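Long-range contacts in uncharacterized protein (Bacillus cereus, PDB 5F2H), which is of unknown function but has an alpha/beta hydrolase fold and may act as a hydrolase: residues B[24-29]-B[55-60]; B[137-142]-B[207-212]; B[178-183]-B[214-219]. All blocks are in the same frame, centred on the assembly; numbering follows the deposited sequence.

Interaction 1 of 3, residues B[24-29]-B[55-60]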
loop_
_atom_site.group_PDB
_atom_site.type_symbol
_atom_site.label_atom_id
_atom_site.label_comp_id
_atom_site.label_asym_id
_atom_site.label_seq_id
_atom_site.Cartn_x
_atom_site.Cartn_y
_atom_site.Cartn_z
ATOM N N LYS B 24 -24.533 9.535 -42.401
ATOM C CA LYS B 24 -24.362 10.134 -43.720
ATOM C C LYS B 24 -23.823 9.038 -44.636
ATOM O O LYS B 24 -23.869 7.863 -44.269
ATOM C CB LYS B 24 -23.405 11.321 -43.606
ATOM C CG LYS B 24 -23.897 12.350 -42.597
ATOM C CD LYS B 24 -22.953 13.524 -42.404
ATOM C CE LYS B 24 -23.516 14.488 -41.367
ATOM N NZ LYS B 24 -22.643 15.671 -41.124
ATOM N N GLY B 25 -23.336 9.384 -45.821
ATOM C CA GLY B 25 -22.809 8.355 -46.723
ATOM C C GLY B 25 -21.390 7.882 -46.424
ATOM O O GLY B 25 -20.784 8.253 -45.416
ATOM N N SER B 26 -20.874 7.017 -47.291
ATOM C CA SER B 26 -19.511 6.514 -47.152
ATOM C C SER B 26 -18.536 7.624 -47.524
ATOM O O SER B 26 -17.368 7.600 -47.158
ATOM C CB SER B 26 -19.285 5.358 -48.113
ATOM O OG SER B 26 -20.291 4.375 -47.951
ATOM N N LEU B 27 -19.028 8.582 -48.300
ATOM C CA LEU B 27 -18.231 9.716 -48.735
ATOM C C LEU B 27 -17.950 10.667 -47.579
ATOM O O LEU B 27 -16.816 11.097 -47.362
ATOM C CB LEU B 27 -18.973 10.463 -49.839
ATOM C CG LEU B 27 -18.259 11.689 -50.398
ATOM C CD1 LEU B 27 -16.875 11.333 -50.921
ATOM C CD2 LEU B 27 -19.115 12.317 -51.488
ATOM N N GLU B 28 -18.999 10.942 -46.817
ATOM C CA GLU B 28 -18.915 11.857 -45.691
ATOM C C GLU B 28 -18.058 11.263 -44.600
ATOM O O GLU B 28 -17.242 11.962 -43.990
ATOM C CB GLU B 28 -20.316 12.194 -45.164
ATOM C CG GLU B 28 -21.223 12.913 -46.167
ATOM C CD GLU B 28 -21.583 12.050 -47.374
ATOM O OE1 GLU B 28 -21.360 10.814 -47.330
ATOM O OE2 GLU B 28 -22.113 12.597 -48.365
ATOM N N ALA B 29 -18.234 9.964 -44.379
ATOM C CA ALA B 29 -17.472 9.254 -43.366
ATOM C C ALA B 29 -15.989 9.260 -43.734
ATOM O O ALA B 29 -15.128 9.346 -42.857
ATOM C CB ALA B 29 -17.990 7.831 -43.209
ATOM N N ALA B 55 -13.028 4.993 -49.063
ATOM C CA ALA B 55 -12.747 5.602 -50.351
ATOM C C ALA B 55 -13.364 4.764 -51.436
ATOM O O ALA B 55 -14.158 5.258 -52.240
ATOM C CB ALA B 55 -11.253 5.724 -50.578
ATOM N N SER B 56 -13.012 3.473 -51.436
ATOM C CA SER B 56 -13.516 2.536 -52.443
ATOM C C SER B 56 -15.031 2.454 -52.417
ATOM O O SER B 56 -15.674 2.520 -53.455
ATOM C CB SER B 56 -12.908 1.159 -52.259
ATOM O OG SER B 56 -13.366 0.282 -53.277
ATOM N N ALA B 57 -15.605 2.371 -51.230
ATOM C CA ALA B 57 -17.059 2.311 -51.118
ATOM C C ALA B 57 -17.703 3.565 -51.702
ATOM O O ALA B 57 -18.619 3.478 -52.511
ATOM C CB ALA B 57 -17.454 2.159 -49.673
ATOM N N ALA B 58 -17.204 4.731 -51.310
ATOM C CA ALA B 58 -17.738 5.998 -51.817
ATOM C C ALA B 58 -17.634 6.160 -53.343
ATOM O O ALA B 58 -18.379 6.943 -53.940
ATOM C CB ALA B 58 -17.049 7.171 -51.128
ATOM N N GLY B 59 -16.687 5.471 -53.965
ATOM C CA GLY B 59 -16.505 5.545 -55.410
ATOM C C GLY B 59 -15.224 6.235 -55.792
ATOM O O GLY B 59 -14.990 6.490 -56.966
ATOM N N LEU B 60 -14.402 6.568 -54.800
ATOM C CA LEU B 60 -13.127 7.249 -55.019
ATOM C C LEU B 60 -12.091 6.167 -55.157
ATOM O O LEU B 60 -11.258 5.955 -54.282
ATOM C CB LEU B 60 -12.791 8.116 -53.819
ATOM C CG LEU B 60 -13.820 9.164 -53.468
ATOM C CD1 LEU B 60 -13.340 9.940 -52.250
ATOM C CD2 LEU B 60 -14.009 10.080 -54.664
#

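Interaction 2 of 3, residues B[137-142]-B[207-212]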
loop_
_atom_site.group_PDB
_atom_site.type_symbol
_atom_site.label_atom_id
_atom_site.label_comp_id
_atom_site.label_asym_id
_atom_site.label_seq_id
_atom_site.Cartn_x
_atom_site.Cartn_y
_atom_site.Cartn_z
ATOM N N HIS B 137 10.898 5.036 22.431
ATOM C CA HIS B 137 10.779 4.573 23.795
ATOM C C HIS B 137 11.008 5.669 24.824
ATOM O O HIS B 137 11.574 6.709 24.507
ATOM C CB HIS B 137 11.792 3.457 24.045
ATOM C CG HIS B 137 13.226 3.900 24.017
ATOM N ND1 HIS B 137 13.906 4.302 25.148
ATOM C CD2 HIS B 137 14.125 3.945 23.006
ATOM C CE1 HIS B 137 15.160 4.569 24.837
ATOM N NE2 HIS B 137 15.315 4.374 23.540
ATOM N N GLY B 138 10.590 5.396 26.058
ATOM C CA GLY B 138 10.745 6.302 27.187
ATOM C C GLY B 138 12.077 6.118 27.902
ATOM O O GLY B 138 12.853 5.259 27.560
ATOM N N ASP B 139 12.380 6.940 28.892
ATOM C CA ASP B 139 13.662 6.775 29.580
ATOM C C ASP B 139 13.667 5.462 30.297
ATOM O O ASP B 139 12.608 4.990 30.710
ATOM C CB ASP B 139 13.955 7.928 30.548
ATOM C CG ASP B 139 14.301 9.224 29.819
ATOM O OD1 ASP B 139 14.715 9.132 28.633
ATOM O OD2 ASP B 139 14.214 10.321 30.443
ATOM N N GLN B 140 14.848 4.852 30.363
ATOM C CA GLN B 140 15.038 3.585 31.035
ATOM C C GLN B 140 14.320 2.424 30.383
ATOM O O GLN B 140 13.942 1.445 31.049
ATOM C CB GLN B 140 14.628 3.713 32.495
ATOM C CG GLN B 140 15.461 4.735 33.217
ATOM C CD GLN B 140 15.124 4.786 34.676
ATOM O OE1 GLN B 140 15.953 4.480 35.531
ATOM N NE2 GLN B 140 13.874 5.035 34.963
ATOM N N GLU B 141 14.149 2.526 29.072
ATOM C CA GLU B 141 13.489 1.498 28.319
ATOM C C GLU B 141 14.427 0.996 27.230
ATOM O O GLU B 141 15.629 1.160 27.328
ATOM C CB GLU B 141 12.161 2.009 27.736
ATOM C CG GLU B 141 11.106 2.362 28.767
ATOM C CD GLU B 141 9.750 2.692 28.139
ATOM O OE1 GLU B 141 9.595 2.517 26.912
ATOM O OE2 GLU B 141 8.804 3.070 28.880
ATOM N N ASN B 142 13.859 0.327 26.231
ATOM C CA ASN B 142 14.611 -0.213 25.128
ATOM C C ASN B 142 13.621 -0.675 24.096
ATOM O O ASN B 142 12.419 -0.416 24.224
ATOM C CB ASN B 142 15.514 -1.338 25.610
ATOM C CG ASN B 142 14.748 -2.396 26.337
ATOM O OD1 ASN B 142 13.657 -2.761 25.919
ATOM N ND2 ASN B 142 15.335 -2.944 27.398
ATOM N N PHE B 207 6.789 8.082 23.666
ATOM C CA PHE B 207 6.277 7.972 25.019
ATOM C C PHE B 207 7.234 8.756 25.947
ATOM O O PHE B 207 8.440 8.502 25.935
ATOM C CB PHE B 207 6.186 6.457 25.360
ATOM C CG PHE B 207 5.770 6.164 26.760
ATOM C CD1 PHE B 207 4.438 6.234 27.128
ATOM C CD2 PHE B 207 6.705 5.852 27.714
ATOM C CE1 PHE B 207 4.049 6.045 28.438
ATOM C CE2 PHE B 207 6.320 5.614 29.026
ATOM C CZ PHE B 207 4.992 5.711 29.390
ATOM N N SER B 208 6.711 9.715 26.726
ATOM C CA SER B 208 7.521 10.573 27.635
ATOM C C SER B 208 8.689 11.207 26.879
ATOM O O SER B 208 8.501 11.698 25.770
ATOM C CB SER B 208 8.059 9.790 28.838
ATOM O OG SER B 208 7.018 9.341 29.670
ATOM N N ALA B 209 9.892 11.115 27.455
ATOM C CA ALA B 209 11.113 11.625 26.871
ATOM C C ALA B 209 11.251 11.206 25.451
ATOM O O ALA B 209 11.933 11.840 24.677
ATOM C CB ALA B 209 12.330 11.116 27.643
ATOM N N GLY B 210 10.660 10.086 25.097
ATOM C CA GLY B 210 10.761 9.633 23.732
ATOM C C GLY B 210 10.047 10.638 22.887
ATOM O O GLY B 210 10.567 11.116 21.896
ATOM N N ALA B 211 8.848 10.988 23.316
ATOM C CA ALA B 211 8.056 11.953 22.575
ATOM C C ALA B 211 8.785 13.314 22.520
ATOM O O ALA B 211 8.650 14.027 21.531
ATOM C CB ALA B 211 6.657 12.073 23.170
ATOM N N ARG B 212 9.587 13.634 23.544
ATOM C CA ARG B 212 10.325 14.899 23.591
ATOM C C ARG B 212 11.286 15.036 22.420
ATOM O O ARG B 212 11.196 16.014 21.656
ATOM C CB ARG B 212 11.106 15.086 24.907
ATOM C CG ARG B 212 11.667 16.515 24.981
ATOM C CD ARG B 212 12.276 17.140 26.251
ATOM N NE ARG B 212 13.489 16.568 26.800
ATOM C CZ ARG B 212 14.331 17.224 27.609
ATOM N NH1 ARG B 212 14.225 18.544 27.839
ATOM N NH2 ARG B 212 15.403 16.589 28.067
#

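Interaction 3 of 3, residues B[178-183]-B[214-219]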
loop_
_atom_site.group_PDB
_atom_site.type_symbol
_atom_site.label_atom_id
_atom_site.label_comp_id
_atom_site.label_asym_id
_atom_site.label_seq_id
_atom_site.Cartn_x
_atom_site.Cartn_y
_atom_site.Cartn_z
ATOM N N ASP B 178 20.375 13.715 26.983
ATOM C CA ASP B 178 21.036 14.598 26.052
ATOM C C ASP B 178 20.191 14.614 24.795
ATOM O O ASP B 178 20.424 13.838 23.888
ATOM C CB ASP B 178 22.457 14.065 25.778
ATOM C CG ASP B 178 23.307 15.014 24.944
ATOM O OD1 ASP B 178 22.757 15.926 24.278
ATOM O OD2 ASP B 178 24.549 14.844 24.964
ATOM N N ILE B 179 19.215 15.521 24.748
ATOM C CA ILE B 179 18.305 15.622 23.602
ATOM C C ILE B 179 18.947 15.969 22.272
ATOM O O ILE B 179 18.252 16.015 21.250
ATOM C CB ILE B 179 17.093 16.565 23.834
ATOM C CG1 ILE B 179 17.527 18.026 24.026
ATOM C CG2 ILE B 179 16.249 16.067 25.006
ATOM C CD1 ILE B 179 16.364 18.990 24.199
ATOM N N GLN B 180 20.251 16.228 22.265
ATOM C CA GLN B 180 20.927 16.563 21.016
ATOM C C GLN B 180 21.320 15.314 20.305
ATOM O O GLN B 180 20.983 15.143 19.134
ATOM C CB GLN B 180 22.132 17.451 21.256
ATOM C CG GLN B 180 21.743 18.810 21.800
ATOM C CD GLN B 180 20.850 19.575 20.843
ATOM O OE1 GLN B 180 20.796 19.272 19.646
ATOM N NE2 GLN B 180 20.189 20.611 21.352
ATOM N N ARG B 181 22.029 14.438 21.011
ATOM C CA ARG B 181 22.452 13.165 20.425
ATOM C C ARG B 181 21.189 12.467 19.924
ATOM O O ARG B 181 21.169 11.898 18.846
ATOM C CB ARG B 181 23.164 12.324 21.465
ATOM C CG ARG B 181 24.445 12.953 21.958
ATOM C CD ARG B 181 24.992 12.239 23.175
ATOM N NE ARG B 181 25.222 10.819 22.963
ATOM C CZ ARG B 181 25.697 10.005 23.906
ATOM N NH1 ARG B 181 26.010 10.484 25.107
ATOM N NH2 ARG B 181 25.874 8.712 23.653
ATOM N N GLY B 182 20.119 12.562 20.704
ATOM C CA GLY B 182 18.857 11.972 20.333
ATOM C C GLY B 182 18.385 12.478 18.990
ATOM O O GLY B 182 18.088 11.700 18.102
ATOM N N LYS B 183 18.278 13.783 18.847
ATOM C CA LYS B 183 17.841 14.367 17.592
ATOM C C LYS B 183 18.749 13.907 16.466
ATOM O O LYS B 183 18.276 13.628 15.376
ATOM C CB LYS B 183 17.941 15.881 17.665
ATOM C CG LYS B 183 17.476 16.605 16.406
ATOM C CD LYS B 183 17.843 18.075 16.440
ATOM C CE LYS B 183 19.360 18.233 16.428
ATOM N NZ LYS B 183 19.792 19.657 16.409
ATOM N N ALA B 214 11.317 13.335 19.774
ATOM C CA ALA B 214 10.532 13.278 18.555
ATOM C C ALA B 214 10.087 14.688 18.173
ATOM O O ALA B 214 10.209 15.090 17.020
ATOM C CB ALA B 214 9.311 12.405 18.747
ATOM N N LEU B 215 9.570 15.440 19.140
ATOM C CA LEU B 215 9.098 16.774 18.859
ATOM C C LEU B 215 10.277 17.737 18.567
ATOM O O LEU B 215 10.186 18.579 17.682
ATOM C CB LEU B 215 8.243 17.304 20.014
ATOM C CG LEU B 215 7.559 18.662 19.756
ATOM C CD1 LEU B 215 6.572 18.540 18.607
ATOM C CD2 LEU B 215 6.831 19.177 20.983
ATOM N N TYR B 216 11.376 17.599 19.291
ATOM C CA TYR B 216 12.521 18.462 19.066
ATOM C C TYR B 216 13.005 18.289 17.635
ATOM O O TYR B 216 13.134 19.248 16.894
ATOM C CB TYR B 216 13.620 18.114 20.062
ATOM C CG TYR B 216 14.805 19.030 20.034
ATOM C CD1 TYR B 216 14.706 20.321 20.526
ATOM C CD2 TYR B 216 16.061 18.570 19.679
ATOM C CE1 TYR B 216 15.799 21.160 20.571
ATOM C CE2 TYR B 216 17.169 19.403 19.737
ATOM C CZ TYR B 216 17.029 20.702 20.176
ATOM O OH TYR B 216 18.112 21.550 20.223
ATOM N N THR B 217 13.168 17.042 17.227
ATOM C CA THR B 217 13.633 16.708 15.881
ATOM C C THR B 217 12.756 17.303 14.785
ATOM O O THR B 217 13.249 17.936 13.856
ATOM C CB THR B 217 13.736 15.170 15.721
ATOM O OG1 THR B 217 14.664 14.664 16.695
ATOM C CG2 THR B 217 14.245 14.798 14.366
ATOM N N ILE B 218 11.454 17.082 14.894
ATOM C CA ILE B 218 10.519 17.617 13.915
ATOM C C ILE B 218 10.673 19.105 13.718
ATOM O O ILE B 218 10.722 19.574 12.594
ATOM C CB ILE B 218 9.063 17.451 14.366
ATOM C CG1 ILE B 218 8.664 15.973 14.363
ATOM C CG2 ILE B 218 8.129 18.212 13.425
ATOM C CD1 ILE B 218 7.242 15.723 14.845
ATOM N N LEU B 219 10.725 19.834 14.828
ATOM C CA LEU B 219 10.824 21.283 14.812
ATOM C C LEU B 219 12.109 21.820 14.207
ATOM O O LEU B 219 12.108 22.935 13.698
ATOM C CB LEU B 219 10.587 21.861 16.204
ATOM C CG LEU B 219 9.211 21.500 16.785
ATOM C CD1 LEU B 219 9.050 22.133 18.159
ATOM C CD2 LEU B 219 8.059 21.907 15.873
#

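Interaction 1 of 3, residues B[24-29]-B[55-60]
This contact belongs to the all-helical N-terminal region, whose sequence family falls in the TPR clan, and brings the first turn of helix 26-37 against the last turn of helix 44-58. The CA atoms of L27 and A58 make the closest backbone approach, at 4.9 Å. A small interface of 181 Å² results, with none of its touching residues fully buried.

The contact across the segments is van der Waals in kind. A58 is its middle: its methyl CB comes within 3.7 Å of L27 CA and also touches the L27 side chain. S26, with OG anti to the carbonyl carbon and beside the backbone N, runs alongside A57, so that S26 OG and A57 CB are 4.0 Å apart. Small side chains along this line let the two turns come together almost backbone to methyl.

Backbone hydrogen bonds inside each segment define the two helix ends. G25 occupies the N-cap position, and its carbonyl accepts from A29 N (3.2 Å to G25 O), closing the first turn. Helix 44-58 ends in a Schellman motif: G59 adopts a positive phi of 111°, and L60 N donates to A55 O at 2.9 Å. This reversal places L60 at the N-cap of helix 61-74 with its side chain directed back at helix 26-37. S26 also touches Y21 of helix 10-23, while the OG of S56 is bonded to the carbonyl of D89.

The apolar edge is made by two leucines crossing at about a right angle. L27 carries CG anti to its backbone N (chi1 180°), and the branches meet tip to tip, L27 CD1 to L60 CD1, at 4.0 Å.

Interaction 2 of 3, residues B[137-142]-B[207-212]
The loop that leaves strand 131-136 forms a type II beta turn from G138 to E141 and lies against the sharp bend from strand 202-207 into helix 209-219, with G138 CA and G210 CA 4.8 Å apart. Backbone atoms carry the middle of the contact: G138 CA makes a CA-H...O approach to F207 O at 3.4 Å, and H137 O lies beside G210 CA.

Three side chains extend this meeting. The carboxylate of D139 lies by the A209 methyl, which is nearly as close to CG and OD2 as to OD1 (D139 OD1 to A209 CB, 3.3 Å). D139 OD1 accepts from W176 N, which fixes the carboxylate, and the nearby start of helix 209-219 probably suits its charge. F207, with CG anti to its backbone N (chi1 176°), turns its ring edge to G138 CA, while E141 OE2 reaches F207 CE2 obliquely at 3.6 Å. The other oxygen is occupied within the loop: G138 N donates to E141 OE1 over 3.2 Å, nearly straight at 165° but from above the carboxylate plane. H137 braces the same turn, its ND1 donating to G138 O at 2.8 Å, above the carbonyl plane yet roughly in the imidazole plane. E141 also packs on I11 of the second subunit.

S208, at the bend, has a positive phi (52°), and its OG is hydrogen-bonded with H294 NE2; the side chain of D139 is about 4 Å from a bound Tris molecule. G206, S208 and G210 fit the GxSxG pattern, so the geometry is consistent with the nucleophile elbow of an alpha/beta hydrolase, and the 137-142 loop probably corresponds to the one that in this fold commonly contributes to the oxyanion hole.

Interaction 3 of 3, residues B[178-183]-B[214-219]
In the alpha/beta hydrolase domain, helix 179-195 packs by its first turns on helix 209-219, which follows central strand 202-207; the short axes cross at -64° and come within 9.3 Å. Y216 is the central side chain, its ring projecting from helix 209-219 and met by I179, Q180 and K183.

Each of the three meets the ring differently. I179 stands over one face: CD1 sits 4.2 Å from the Y216 ring centroid, almost on the normal, a CH-pi contact. Q180 comes to the phenol end. Its first side-chain bond points away from the other helix, but the chain bends at chi2 and brings the amide back to the tyrosine, the amide and ring planes 76° apart. K183 approaches obliquely with its aliphatic part, CD lying 3.6 Å from Y216 CE2, and then bends at chi3; its NZ has a weak hydrogen bond to Q180 OE1 at 3.4 Å and a long, weak ion pair with D222.

Further along, K183 crosses T217 obliquely, CG standing 3.4 Å from T217 OG1, whose polar partner is V213 O one turn back. The other side of helix 209-219 meets the sheet, A214 and I218 touching I204. D178 caps helix 179-195, OD1 accepting from Q180 N at 3.2 Å.

The polar end of the tyrosine is held by one bond across the helices: Q180 NE2 donates to Y216 OH at 2.5 Å, with an N-H...O angle of 147° and the hydroxyl oxygen near the amide plane.

Interaction 1 stands apart: it is a surface contact in the helical N-terminal region, its nearest atoms about 62 Å from interaction 3 and about 69 Å from interaction 2. Those two share helix 209-219 and lie about 12 Å apart between centres, touching where R212 of interaction 2 packs on I179 of interaction 3. Interaction 2, buried, uses the start of that helix and depends on glycine backbone, two carboxylates and a ring beside the probable active site. Interaction 3, partly buried, uses the later turns and pairs tyrosine with a helix through CH-pi packing and a hydrogen bond from a glutamine amide. Interaction 1 relies on alanine methyls, a serine and leucine tips.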